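PDB 3JY6: transcriptional regulator, LacI family from Lactobacillus brevis, which probably binds cis-regulatory DNA as a transcription factor of the LacI family, with a periplasmic-binding-protein-like domain behind its DNA-binding part. Local coordinates for residues A[50-55]-A[71-76]. Sequence-based numbering, arbitrary orientation.
Sequences EREKTL and SFSNPQ
OE1 of E52 is gripped twice by S73: the hydroxyl OG donates to it at 2.8 Å, and the backbone N of the same residue reaches it at 3.0 Å in a fairly straight bond (158° at the hydrogen). Both donors come from the same face of the carboxylate, well above its plane. The other oxygen, OE2, takes the backbone N-H of F72 on its syn lone pair, a longer and more bent bond of 3.2 Å. One carboxylate thus spans two successive peptide N-H groups. Glutamate suits the place because its chain is long enough to cross from the helix: CG lies anti to the backbone N (chi1 -180°), and the extended chain beyond it carries the acid across to the loop. S73 suits its place because its short side chain sets a hydroxyl donor, OG, beside its own backbone N.

Helix 49-60 here meets the turn between strand 66-70 and helix 75-82, in the parallel alpha/beta lobe of the periplasmic-binding-protein fold, where loops at the carboxyl ends of strands lead into helices. The F72 ring lies obliquely to the acid, its plane 48° from the carboxylate, with CD2 3.2 Å from OE2; it also packs on A15 and I49, an apolar setting that suits phenylalanine. S71 sets its CB 3.2 Å from both OE1 and OE2 of E52, while its OG, though close to OE1, hydrogen-bonds to the carbonyl O of I13, tying the turn to the neighbouring strand. Although E52 is buried, three donated bonds would be expected to offset the cost of burying a charge and favour the ionised carboxylate. An alanine in place of E52 would remove the acid and is likely to leave the N-H groups of F72 and S73 without their acceptor and the S73 hydroxyl able to turn. S73 also packs on I49 and L56 of helix 49-60 and on V78 of helix 75-82.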
loop_
_atom_site.group_PDB
_atom_site.type_symbol
_atom_site.label_atom_id
_atom_site.label_comp_id
_atom_site.label_asym_id
_atom_site.label_seq_id
_atom_site.Cartn_x
_atom_site.Cartn_y
_atom_site.Cartn_z
ATOM N N GLU A 50 2.806 17.988 -11.692
ATOM C CA GLU A 50 2.864 19.340 -11.140
ATOM C C GLU A 50 3.117 19.236 -9.636
ATOM O O GLU A 50 3.880 20.011 -9.052
ATOM C CB GLU A 50 1.548 20.083 -11.384
ATOM C CG GLU A 50 1.432 20.690 -12.769
ATOM C CD GLU A 50 2.690 21.440 -13.170
ATOM O OE1 GLU A 50 3.622 20.801 -13.701
ATOM O OE2 GLU A 50 2.756 22.663 -12.940
ATOM N N ARG A 51 2.464 18.258 -9.017
ATOM C CA ARG A 51 2.619 18.026 -7.591
ATOM C C ARG A 51 4.093 17.744 -7.340
ATOM O O ARG A 51 4.705 18.278 -6.416
ATOM C CB ARG A 51 1.764 16.832 -7.165
ATOM C CG ARG A 51 1.873 16.465 -5.691
ATOM C CD ARG A 51 1.578 17.643 -4.768
ATOM N NE ARG A 51 1.679 17.255 -3.366
ATOM C CZ ARG A 51 1.725 18.107 -2.345
ATOM N NH1 ARG A 51 1.678 19.419 -2.563
ATOM N NH2 ARG A 51 1.831 17.645 -1.102
ATOM N N GLU A 52 4.661 16.905 -8.194
ATOM C CA GLU A 52 6.057 16.537 -8.084
ATOM C C GLU A 52 6.986 17.763 -8.077
ATOM O O GLU A 52 7.940 17.823 -7.294
ATOM C CB GLU A 52 6.416 15.595 -9.231
ATOM C CG GLU A 52 7.841 15.124 -9.233
ATOM C CD GLU A 52 8.029 13.841 -10.039
ATOM O OE1 GLU A 52 9.183 13.410 -10.204
ATOM O OE2 GLU A 52 7.021 13.257 -10.498
ATOM N N LYS A 53 6.704 18.736 -8.938
ATOM C CA LYS A 53 7.532 19.942 -9.031
ATOM C C LYS A 53 7.555 20.730 -7.734
ATOM O O LYS A 53 8.606 21.235 -7.320
ATOM C CB LYS A 53 7.047 20.852 -10.166
ATOM C CG LYS A 53 7.488 20.416 -11.544
ATOM C CD LYS A 53 6.798 21.252 -12.609
ATOM C CE LYS A 53 7.266 20.850 -13.983
ATOM N NZ LYS A 53 8.726 21.068 -14.103
ATOM N N THR A 54 6.405 20.844 -7.078
ATOM C CA THR A 54 6.398 21.586 -5.829
ATOM C C THR A 54 7.106 20.780 -4.755
ATOM O O THR A 54 7.722 21.353 -3.867
ATOM C CB THR A 54 4.972 21.982 -5.374
ATOM O OG1 THR A 54 4.588 21.214 -4.226
ATOM C CG2 THR A 54 3.982 21.813 -6.511
ATOM N N LEU A 55 7.060 19.451 -4.841
ATOM C CA LEU A 55 7.758 18.635 -3.846
ATOM C C LEU A 55 9.266 18.849 -4.032
ATOM O O LEU A 55 10.010 19.034 -3.062
ATOM C CB LEU A 55 7.405 17.155 -4.009
ATOM C CG LEU A 55 5.965 16.751 -3.660
ATOM C CD1 LEU A 55 5.801 15.232 -3.821
ATOM C CD2 LEU A 55 5.641 17.160 -2.234
ATOM N N SER A 71 9.758 8.540 -9.902
ATOM C CA SER A 71 8.627 9.270 -10.455
ATOM C C SER A 71 8.773 9.740 -11.903
ATOM O O SER A 71 9.598 9.222 -12.653
ATOM C CB SER A 71 8.294 10.445 -9.540
ATOM O OG SER A 71 9.406 10.749 -8.719
ATOM N N PHE A 72 7.975 10.740 -12.270
ATOM C CA PHE A 72 7.908 11.268 -13.634
ATOM C C PHE A 72 8.892 12.337 -14.123
ATOM O O PHE A 72 9.117 12.446 -15.322
ATOM C CB PHE A 72 6.495 11.796 -13.870
ATOM C CG PHE A 72 5.432 11.055 -13.106
ATOM C CD1 PHE A 72 5.098 9.743 -13.440
ATOM C CD2 PHE A 72 4.752 11.676 -12.053
ATOM C CE1 PHE A 72 4.093 9.056 -12.738
ATOM C CE2 PHE A 72 3.753 11.003 -11.347
ATOM C CZ PHE A 72 3.421 9.692 -11.689
ATOM N N SER A 73 9.456 13.131 -13.222
ATOM C CA SER A 73 10.379 14.204 -13.603
ATOM C C SER A 73 11.560 13.808 -14.477
ATOM O O SER A 73 12.310 12.881 -14.138
ATOM C CB SER A 73 10.926 14.895 -12.353
ATOM O OG SER A 73 9.926 15.638 -11.693
ATOM N N ASN A 74 11.729 14.514 -15.598
ATOM C CA ASN A 74 12.865 14.260 -16.477
ATOM C C ASN A 74 14.026 15.071 -15.887
ATOM O O ASN A 74 13.836 15.864 -14.959
ATOM C CB ASN A 74 12.600 14.737 -17.917
ATOM C CG ASN A 74 11.476 13.980 -18.604
ATOM O OD1 ASN A 74 11.464 12.746 -18.635
ATOM N ND2 ASN A 74 10.531 14.722 -19.183
ATOM N N PRO A 75 15.240 14.876 -16.410
ATOM C CA PRO A 75 16.403 15.610 -15.911
ATOM C C PRO A 75 16.329 17.131 -16.083
ATOM O O PRO A 75 16.840 17.855 -15.229
ATOM C CB PRO A 75 17.556 14.980 -16.680
ATOM C CG PRO A 75 17.084 13.553 -16.836
ATOM C CD PRO A 75 15.661 13.749 -17.261
ATOM N N GLN A 76 15.700 17.616 -17.157
ATOM C CA GLN A 76 15.583 19.063 -17.376
ATOM C C GLN A 76 14.845 19.704 -16.198
ATOM O O GLN A 76 15.198 20.793 -15.746
ATOM C CB GLN A 76 14.825 19.378 -18.681
ATOM C CG GLN A 76 15.029 20.819 -19.165
ATOM C CD GLN A 76 13.967 21.293 -20.154
ATOM O OE1 GLN A 76 13.390 20.500 -20.900
ATOM N NE2 GLN A 76 13.718 22.593 -20.167
#